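Long-range contacts in putative lipoprotein (Bacteroides ovatus, PDB 3OQQ), which is of unknown function but binds calcium ions and is probably a lipoprotein exposed on the outside of the cell: residues 129-133 with 334-338; 148-154 with 180-186. The contacts are given in a common frame with arbitrary orientation. Residue numbers count along the deposited sequence, not the author numbering.

Interaction 1: 129-133 with 334-338; sequences VMFED and NFFIK. With CA (calcium ion), chain C.
Phe131 (chi1 -94°) lays one face of its ring against Ile337: the isoleucine CG1 stands 4.2 Å from the ring centroid, a CH-pi contact, and Phe131 CD2 is 3.6 Å from Ile337 CG2. Phe335 O, at the ring edge, and Phe336 CA each lie 3.7 Å from Phe131 CZ. Strands 129-131 and 334-338 are extended and run roughly the same way, their axes 8.4 Å apart at closest and crossing at -40°; the first segment turns at Asp133 (psi 3°). CA atoms are nearest for Val129-Phe335 (7.8 Å) and Phe131-Ile337 (7.5 Å). Such spacing, without hydrogen bonds across, is that of two beta-sheets packed face to face, strand 122-131 against strand 333-339. Alternation turns Val129, Phe131, Phe335 and Ile337 inward, where apolar side chains suit the buried gap. Val129 (chi1 t) sets CG2 3.9 Å from the Phe335 ring centroid, over its face. Ile337 (chi1 p, chi2 t) extends CD1 to 3.9 Å from Glu132 O. Glu132 points away: its carboxylate, also hydrogen-bonded to Phe147 N, chelates calcium through OE1 at 2.5 Å and OE2 at 2.2 Å, and Asp133 OD1 accepts a 3.1 Å hydrogen bond from a water on that ion.

Interaction 2: 148-154 with 180-186; sequences NDVVFEY and LDVRAVG. With CA (calcium ion), chain B; CA (calcium ion), chain C.
Strands 150-154 and 180-184 run antiparallel, their axes 4.5 Å apart at closest, directions at 144°. Glu153 and Asp181 form a hydrogen-bonded pair, N to O 2.8 Å each way; Phe152-Val182 and Tyr154-Leu180 are non-hydrogen-bonded pairs. On their face Leu180 CD2 fills the hollow between Phe152 CE2 and Tyr154 CB, 3.9 Å from each (both aromatics chi1 p). A classic beta bulge follows in hairpin 150-161/173-184: Arg183 (phi/psi -94/-41) and Ala184 both face Val151, whose O accepts from Arg183 N (2.9 Å) and Ala184 N (3.1 Å), while Val151 N donates to Ala184 O (2.8 Å). The small alanine accommodates Val151 (CB to CB 4.1 Å); beside it Arg183 CG lies 3.5 Å from Val151 CG1. The guanidinium, which also has a partner in Thr392, meets Glu153 OE2 in a salt bridge (NE and NH2 each 3.2 Å). Gly186 N donates to Asn148 O (2.8 Å), and a CB on Gly186 would run into the end of the Asn148 side chain, so glycine suits. One calcium takes the Asn148 side chain, Asp149 OD1 (2.5 Å) and Gly186 O (2.4 Å); a second takes Asp149 OD1 (2.6 Å) and OD2 (2.5 Å), OD2 also accepting from Asp133 N.

Interaction 1 and interaction 2, with centres about 9 Å apart, share one sheet, since strands 122-131 and 150-161 are neighbours: Val129 N lies 2.7 Å from Phe152 O, probably a hydrogen bond. Hence the face carrying Phe152 and Tyr154 continues the apolar layer between sheets, and Phe335 CZ packs 3.6 Å from Tyr154 CG. At the calcium end, Asp149 and Val150 form a classic bulge opposite Phe131, and Asp133 N is 2.8 Å from Asp149 OD2, a probable hydrogen bond. Glu132 and Asp149 both bind the same calcium. Asp149 OD1 and Asp146 bridge it to the second ion, which Glu397 also binds. Acidic loops suit this calcium pair just beyond the apolar layer.

Interaction 1: 129-133 with 334-338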
ATOM      1  N   VAL A 129      -4.933  -3.470   2.845  1.00 18.76           N
ATOM      2  CA  VAL A 129      -6.128  -3.140   2.093  1.00 18.99           C
ATOM      3  C   VAL A 129      -7.132  -4.236   2.343  1.00 20.87           C
ATOM      4  O   VAL A 129      -6.807  -5.424   2.239  1.00 18.52           O
ATOM      5  CB  VAL A 129      -5.851  -2.926   0.590  1.00 23.35           C
ATOM      6  CG1 VAL A 129      -7.146  -2.659  -0.159  1.00 23.27           C
ATOM      7  CG2 VAL A 129      -4.879  -1.776   0.377  1.00 23.56           C
HETATM    8  N   MSE A 130      -8.358  -3.831   2.680  1.00 16.35           N
HETATM    9  CA  MSE A 130      -9.439  -4.767   2.956  1.00 14.77           C
HETATM   10  C   MSE A 130     -10.610  -4.447   2.100  1.00 19.53           C
HETATM   11  O   MSE A 130     -11.157  -3.364   2.214  1.00 19.42           O
HETATM   12  CB  MSE A 130      -9.817  -4.737   4.443  1.00 15.02           C
HETATM   13  CG  MSE A 130      -8.697  -5.224   5.319  1.00 18.51           C
HETATM   14 SE   MSE A 130      -9.330  -5.516   7.116  0.75 23.25          SE
HETATM   15  CE  MSE A 130      -7.604  -5.771   7.924  1.00 19.53           C
ATOM     16  N   PHE A 131     -11.033  -5.417   1.276  1.00 17.23           N
ATOM     17  CA  PHE A 131     -12.143  -5.217   0.351  1.00 15.82           C
ATOM     18  C   PHE A 131     -13.305  -6.126   0.597  1.00 20.58           C
ATOM     19  O   PHE A 131     -13.126  -7.259   1.031  1.00 19.98           O
ATOM     20  CB  PHE A 131     -11.669  -5.473  -1.090  1.00 15.54           C
ATOM     21  CG  PHE A 131     -11.225  -4.247  -1.807  1.00 16.60           C
ATOM     22  CD1 PHE A 131     -12.158  -3.340  -2.315  1.00 19.63           C
ATOM     23  CD2 PHE A 131      -9.874  -3.997  -2.017  1.00 17.08           C
ATOM     24  CE1 PHE A 131     -11.739  -2.204  -3.007  1.00 19.73           C
ATOM     25  CE2 PHE A 131      -9.459  -2.836  -2.681  1.00 18.69           C
ATOM     26  CZ  PHE A 131     -10.391  -1.958  -3.177  1.00 16.71           C
ATOM     27  N   GLU A 132     -14.500  -5.625   0.242  1.00 18.46           N
ATOM     28  CA  GLU A 132     -15.782  -6.317   0.126  1.00 17.62           C
ATOM     29  C   GLU A 132     -15.934  -6.626  -1.367  1.00 22.15           C
ATOM     30  O   GLU A 132     -15.553  -5.800  -2.193  1.00 21.38           O
ATOM     31  CB  GLU A 132     -16.941  -5.467   0.681  1.00 18.84           C
ATOM     32  CG  GLU A 132     -17.287  -5.805   2.132  1.00 13.68           C
ATOM     33  CD  GLU A 132     -17.652  -7.263   2.341  1.00 27.61           C
ATOM     34  OE1 GLU A 132     -18.666  -7.697   1.752  1.00 23.18           O
ATOM     35  OE2 GLU A 132     -16.921  -7.981   3.064  1.00 19.49           O
ATOM     36  N   ASP A 133     -16.446  -7.797  -1.722  1.00 21.29           N
ATOM     37  CA  ASP A 133     -16.535  -8.220  -3.118  1.00 21.96           C
ATOM     38  C   ASP A 133     -17.919  -8.094  -3.749  1.00 27.86           C
ATOM     39  O   ASP A 133     -18.101  -8.530  -4.881  1.00 30.41           O
ATOM     40  CB  ASP A 133     -16.081  -9.693  -3.230  1.00 22.72           C
ATOM     41  CG  ASP A 133     -16.851 -10.702  -2.379  1.00 31.82           C
ATOM     42  OD1 ASP A 133     -18.010 -10.403  -1.984  1.00 30.84           O
ATOM     43  OD2 ASP A 133     -16.275 -11.757  -2.050  1.00 36.35           O
ATOM     44  N   ASN A 334      -4.446   3.970  -6.106  1.00 19.39           N
ATOM     45  CA  ASN A 334      -5.783   3.525  -6.435  1.00 19.33           C
ATOM     46  C   ASN A 334      -5.854   1.987  -6.455  1.00 21.00           C
ATOM     47  O   ASN A 334      -5.806   1.361  -7.510  1.00 18.25           O
ATOM     48  CB  ASN A 334      -6.263   4.157  -7.761  1.00 18.85           C
ATOM     49  CG  ASN A 334      -7.691   3.809  -8.093  1.00 24.37           C
ATOM     50  OD1 ASN A 334      -8.378   3.160  -7.319  1.00 15.96           O
ATOM     51  ND2 ASN A 334      -8.169   4.219  -9.236  1.00 20.56           N
ATOM     52  N   PHE A 335      -6.005   1.407  -5.263  1.00 17.87           N
ATOM     53  CA  PHE A 335      -6.136  -0.030  -5.059  1.00 16.47           C
ATOM     54  C   PHE A 335      -7.494  -0.543  -5.548  1.00 20.48           C
ATOM     55  O   PHE A 335      -8.489   0.182  -5.512  1.00 20.18           O
ATOM     56  CB  PHE A 335      -5.959  -0.375  -3.564  1.00 16.48           C
ATOM     57  CG  PHE A 335      -4.557  -0.112  -3.089  1.00 16.28           C
ATOM     58  CD1 PHE A 335      -3.504  -0.919  -3.498  1.00 16.84           C
ATOM     59  CD2 PHE A 335      -4.284   0.945  -2.234  1.00 18.12           C
ATOM     60  CE1 PHE A 335      -2.196  -0.658  -3.076  1.00 17.05           C
ATOM     61  CE2 PHE A 335      -2.979   1.172  -1.771  1.00 19.62           C
ATOM     62  CZ  PHE A 335      -1.945   0.388  -2.214  1.00 16.24           C
ATOM     63  N   PHE A 336      -7.526  -1.799  -5.995  1.00 16.01           N
ATOM     64  CA  PHE A 336      -8.763  -2.404  -6.496  1.00 14.44           C
ATOM     65  C   PHE A 336      -8.672  -3.912  -6.473  1.00 17.38           C
ATOM     66  O   PHE A 336      -7.579  -4.479  -6.357  1.00 14.95           O
ATOM     67  CB  PHE A 336      -9.095  -1.929  -7.955  1.00 14.98           C
ATOM     68  CG  PHE A 336      -8.122  -2.309  -9.059  1.00 15.95           C
ATOM     69  CD1 PHE A 336      -7.049  -1.483  -9.380  1.00 18.69           C
ATOM     70  CD2 PHE A 336      -8.302  -3.474  -9.800  1.00 17.22           C
ATOM     71  CE1 PHE A 336      -6.166  -1.819 -10.408  1.00 19.76           C
ATOM     72  CE2 PHE A 336      -7.423  -3.808 -10.834  1.00 20.32           C
ATOM     73  CZ  PHE A 336      -6.348  -2.990 -11.119  1.00 19.54           C
ATOM     74  N   ILE A 337      -9.837  -4.549  -6.642  1.00 14.56           N
ATOM     75  CA  ILE A 337      -9.970  -5.975  -6.813  1.00 14.58           C
ATOM     76  C   ILE A 337     -10.878  -6.262  -8.020  1.00 21.41           C
ATOM     77  O   ILE A 337     -11.659  -5.397  -8.447  1.00 20.79           O
ATOM     78  CB  ILE A 337     -10.454  -6.733  -5.554  1.00 17.65           C
ATOM     79  CG1 ILE A 337     -11.892  -6.282  -5.093  1.00 18.86           C
ATOM     80  CG2 ILE A 337      -9.389  -6.656  -4.442  1.00 15.97           C
ATOM     81  CD1 ILE A 337     -12.656  -7.285  -4.411  1.00 19.65           C
ATOM     82  N   LYS A 338     -10.740  -7.477  -8.577  1.00 17.55           N
ATOM     83  CA  LYS A 338     -11.648  -7.994  -9.589  1.00 17.78           C
ATOM     84  C   LYS A 338     -12.253  -9.289  -9.091  1.00 21.62           C
ATOM     85  O   LYS A 338     -11.631 -10.040  -8.327  1.00 20.01           O
ATOM     86  CB  LYS A 338     -11.002  -8.212 -10.960  1.00 18.61           C
ATOM     87  CG  LYS A 338     -10.575  -6.960 -11.674  1.00 19.34           C
ATOM     88  CD  LYS A 338     -10.609  -7.229 -13.173  1.00 28.12           C
ATOM     89  CE  LYS A 338      -9.312  -6.915 -13.824  1.00 39.68           C
ATOM     90  NZ  LYS A 338      -9.408  -7.093 -15.299  1.00 37.62           N
TER
HETATM   91 CA    CA C 458     -17.891  -9.895   2.593  1.00 20.66          CA
HETATM   92  O   HOH W   1     -19.380 -10.399   0.803  1.00 21.04           O
HETATM   93  O   HOH W   2     -18.228 -12.230   2.527  1.00 18.14           O
HETATM   94  O   HOH W   3     -19.714  -9.642   4.162  1.00 17.06           O

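Interaction 2: 148-154 with 180-186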
ATOM      1  N   ASN A 148     -13.260  -8.954   4.559  1.00 17.94           N
ATOM      2  CA  ASN A 148     -12.067  -9.810   4.451  1.00 17.59           C
ATOM      3  C   ASN A 148     -12.057 -10.544   3.109  1.00 20.84           C
ATOM      4  O   ASN A 148     -11.284 -11.480   2.933  1.00 18.83           O
ATOM      5  CB  ASN A 148     -11.996 -10.797   5.619  1.00 14.92           C
ATOM      6  CG  ASN A 148     -13.121 -11.795   5.550  1.00 28.59           C
ATOM      7  OD1 ASN A 148     -13.863 -11.818   4.572  1.00 16.60           O
ATOM      8  ND2 ASN A 148     -13.251 -12.653   6.542  1.00 13.75           N
ATOM      9  N   ASP A 149     -12.952 -10.147   2.179  1.00 18.59           N
ATOM     10  CA  ASP A 149     -13.114 -10.806   0.866  1.00 17.94           C
ATOM     11  C   ASP A 149     -11.817 -10.848   0.093  1.00 18.71           C
ATOM     12  O   ASP A 149     -11.533 -11.861  -0.558  1.00 17.49           O
ATOM     13  CB  ASP A 149     -14.247 -10.166   0.077  1.00 19.86           C
ATOM     14  CG  ASP A 149     -15.545 -10.239   0.886  1.00 25.92           C
ATOM     15  OD1 ASP A 149     -15.568 -10.963   1.931  1.00 23.90           O
ATOM     16  OD2 ASP A 149     -16.514  -9.561   0.508  1.00 24.56           O
ATOM     17  N   VAL A 150     -11.009  -9.775   0.202  1.00 14.73           N
ATOM     18  CA  VAL A 150      -9.639  -9.695  -0.289  1.00 15.75           C
ATOM     19  C   VAL A 150      -8.878  -8.883   0.752  1.00 20.42           C
ATOM     20  O   VAL A 150      -9.269  -7.763   1.098  1.00 20.14           O
ATOM     21  CB  VAL A 150      -9.381  -9.173  -1.734  1.00 20.77           C
ATOM     22  CG1 VAL A 150      -7.896  -9.329  -2.095  1.00 20.79           C
ATOM     23  CG2 VAL A 150     -10.242  -9.898  -2.771  1.00 21.29           C
ATOM     24  N   VAL A 151      -7.850  -9.489   1.326  1.00 17.05           N
ATOM     25  CA  VAL A 151      -7.059  -8.783   2.344  1.00 14.82           C
ATOM     26  C   VAL A 151      -5.642  -8.855   1.853  1.00 17.99           C
ATOM     27  O   VAL A 151      -5.125  -9.952   1.624  1.00 16.51           O
ATOM     28  CB  VAL A 151      -7.234  -9.324   3.785  1.00 16.87           C
ATOM     29  CG1 VAL A 151      -6.427  -8.519   4.799  1.00 15.46           C
ATOM     30  CG2 VAL A 151      -8.702  -9.377   4.194  1.00 17.30           C
ATOM     31  N   PHE A 152      -5.045  -7.699   1.591  1.00 14.50           N
ATOM     32  CA  PHE A 152      -3.656  -7.699   1.162  1.00 13.50           C
ATOM     33  C   PHE A 152      -2.885  -6.587   1.762  1.00 18.07           C
ATOM     34  O   PHE A 152      -3.390  -5.486   1.883  1.00 17.82           O
ATOM     35  CB  PHE A 152      -3.513  -7.665  -0.362  1.00 13.17           C
ATOM     36  CG  PHE A 152      -4.034  -6.460  -1.106  1.00 13.23           C
ATOM     37  CD1 PHE A 152      -5.349  -6.423  -1.570  1.00 13.99           C
ATOM     38  CD2 PHE A 152      -3.177  -5.424  -1.468  1.00 14.00           C
ATOM     39  CE1 PHE A 152      -5.803  -5.362  -2.342  1.00 14.66           C
ATOM     40  CE2 PHE A 152      -3.641  -4.350  -2.226  1.00 17.03           C
ATOM     41  CZ  PHE A 152      -4.949  -4.343  -2.679  1.00 15.08           C
ATOM     42  N   GLU A 153      -1.643  -6.866   2.102  1.00 16.85           N
ATOM     43  CA  GLU A 153      -0.708  -5.863   2.613  1.00 17.68           C
ATOM     44  C   GLU A 153       0.060  -5.260   1.486  1.00 21.08           C
ATOM     45  O   GLU A 153       0.386  -5.939   0.512  1.00 20.84           O
ATOM     46  CB  GLU A 153       0.289  -6.479   3.608  1.00 19.35           C
ATOM     47  CG  GLU A 153      -0.351  -7.375   4.645  1.00 36.39           C
ATOM     48  CD  GLU A 153       0.571  -7.888   5.734  1.00 55.99           C
ATOM     49  OE1 GLU A 153       1.804  -7.901   5.512  1.00 29.64           O
ATOM     50  OE2 GLU A 153       0.055  -8.260   6.814  1.00 55.42           O
ATOM     51  N   TYR A 154       0.409  -4.006   1.617  1.00 17.22           N
ATOM     52  CA  TYR A 154       1.221  -3.405   0.573  1.00 16.19           C
ATOM     53  C   TYR A 154       2.352  -2.669   1.195  1.00 19.55           C
ATOM     54  O   TYR A 154       2.261  -2.233   2.342  1.00 17.63           O
ATOM     55  CB  TYR A 154       0.412  -2.464  -0.339  1.00 16.67           C
ATOM     56  CG  TYR A 154       0.056  -1.145   0.311  1.00 19.23           C
ATOM     57  CD1 TYR A 154       0.916  -0.049   0.231  1.00 21.21           C
ATOM     58  CD2 TYR A 154      -1.132  -0.995   1.022  1.00 19.71           C
ATOM     59  CE1 TYR A 154       0.583   1.173   0.800  1.00 19.91           C
ATOM     60  CE2 TYR A 154      -1.484   0.236   1.580  1.00 20.49           C
ATOM     61  CZ  TYR A 154      -0.603   1.301   1.500  1.00 24.29           C
ATOM     62  OH  TYR A 154      -0.914   2.512   2.063  1.00 24.10           O
ATOM     63  N   LEU A 180       2.993  -6.345  -2.948  1.00 17.97           N
ATOM     64  CA  LEU A 180       1.584  -6.662  -2.703  1.00 17.66           C
ATOM     65  C   LEU A 180       1.559  -8.082  -2.187  1.00 22.80           C
ATOM     66  O   LEU A 180       1.997  -9.005  -2.907  1.00 21.71           O
ATOM     67  CB  LEU A 180       0.731  -6.521  -3.982  1.00 17.05           C
ATOM     68  CG  LEU A 180       0.668  -5.157  -4.678  1.00 20.62           C
ATOM     69  CD1 LEU A 180      -0.002  -5.285  -6.021  1.00 20.12           C
ATOM     70  CD2 LEU A 180      -0.048  -4.116  -3.818  1.00 19.82           C
ATOM     71  N   ASP A 181       1.159  -8.253  -0.915  1.00 18.04           N
ATOM     72  CA  ASP A 181       1.162  -9.564  -0.251  1.00 17.46           C
ATOM     73  C   ASP A 181      -0.229 -10.001   0.098  1.00 20.30           C
ATOM     74  O   ASP A 181      -0.884  -9.309   0.871  1.00 18.46           O
ATOM     75  CB  ASP A 181       2.027  -9.519   1.035  1.00 18.33           C
ATOM     76  CG  ASP A 181       3.466  -9.145   0.778  1.00 22.50           C
ATOM     77  OD1 ASP A 181       3.948  -9.360  -0.376  1.00 20.45           O
ATOM     78  OD2 ASP A 181       4.103  -8.597   1.694  1.00 24.53           O
ATOM     79  N   VAL A 182      -0.669 -11.162  -0.432  1.00 16.74           N
ATOM     80  CA  VAL A 182      -2.009 -11.704  -0.167  1.00 15.19           C
ATOM     81  C   VAL A 182      -2.072 -12.281   1.245  1.00 20.45           C
ATOM     82  O   VAL A 182      -1.461 -13.311   1.533  1.00 20.71           O
ATOM     83  CB  VAL A 182      -2.477 -12.759  -1.201  1.00 18.76           C
ATOM     84  CG1 VAL A 182      -3.941 -13.144  -0.948  1.00 19.05           C
ATOM     85  CG2 VAL A 182      -2.292 -12.262  -2.622  1.00 17.66           C
ATOM     86  N   ARG A 183      -2.888 -11.674   2.093  1.00 15.55           N
ATOM     87  CA  ARG A 183      -3.047 -12.159   3.442  1.00 15.73           C
ATOM     88  C   ARG A 183      -4.250 -13.109   3.522  1.00 19.43           C
ATOM     89  O   ARG A 183      -4.159 -14.134   4.182  1.00 19.94           O
ATOM     90  CB  ARG A 183      -3.129 -10.954   4.408  1.00 16.00           C
ATOM     91  CG  ARG A 183      -4.114 -11.062   5.515  1.00 35.21           C
ATOM     92  CD  ARG A 183      -3.527 -10.763   6.862  1.00 38.35           C
ATOM     93  NE  ARG A 183      -2.920  -9.440   7.068  1.00 31.80           N
ATOM     94  CZ  ARG A 183      -3.512  -8.422   7.691  1.00 44.70           C
ATOM     95  NH1 ARG A 183      -4.785  -8.523   8.092  1.00 23.51           N
ATOM     96  NH2 ARG A 183      -2.837  -7.298   7.930  1.00 20.39           N
ATOM     97  N   ALA A 184      -5.362 -12.793   2.856  1.00 15.12           N
ATOM     98  CA  ALA A 184      -6.555 -13.644   2.904  1.00 14.08           C
ATOM     99  C   ALA A 184      -7.478 -13.365   1.731  1.00 17.09           C
ATOM    100  O   ALA A 184      -7.479 -12.246   1.205  1.00 15.54           O
ATOM    101  CB  ALA A 184      -7.324 -13.405   4.216  1.00 14.05           C
ATOM    102  N   VAL A 185      -8.349 -14.356   1.411  1.00 14.09           N
ATOM    103  CA  VAL A 185      -9.393 -14.235   0.396  1.00 14.95           C
ATOM    104  C   VAL A 185     -10.673 -14.827   1.013  1.00 19.73           C
ATOM    105  O   VAL A 185     -10.891 -16.031   0.959  1.00 19.94           O
ATOM    106  CB  VAL A 185      -9.031 -14.841  -0.990  1.00 18.26           C
ATOM    107  CG1 VAL A 185     -10.125 -14.556  -2.017  1.00 17.94           C
ATOM    108  CG2 VAL A 185      -7.686 -14.321  -1.496  1.00 17.51           C
ATOM    109  N   GLY A 186     -11.466 -13.967   1.655  1.00 17.64           N
ATOM    110  CA  GLY A 186     -12.711 -14.362   2.308  1.00 18.39           C
ATOM    111  C   GLY A 186     -13.904 -14.339   1.381  1.00 22.16           C
ATOM    112  O   GLY A 186     -14.989 -13.934   1.767  1.00 19.43           O
TER
HETATM  113 CA    CA B 457     -15.847 -12.761   3.621  1.00 21.67          CA
HETATM  114 CA    CA C 458     -17.891  -9.895   2.593  1.00 20.66          CA
HETATM  115  O   HOH W   2     -18.228 -12.230   2.527  1.00 18.14           O
HETATM  116  O   HOH W   1     -19.380 -10.399   0.803  1.00 21.04           O
HETATM  117  O   HOH W   3     -19.714  -9.642   4.162  1.00 17.06           O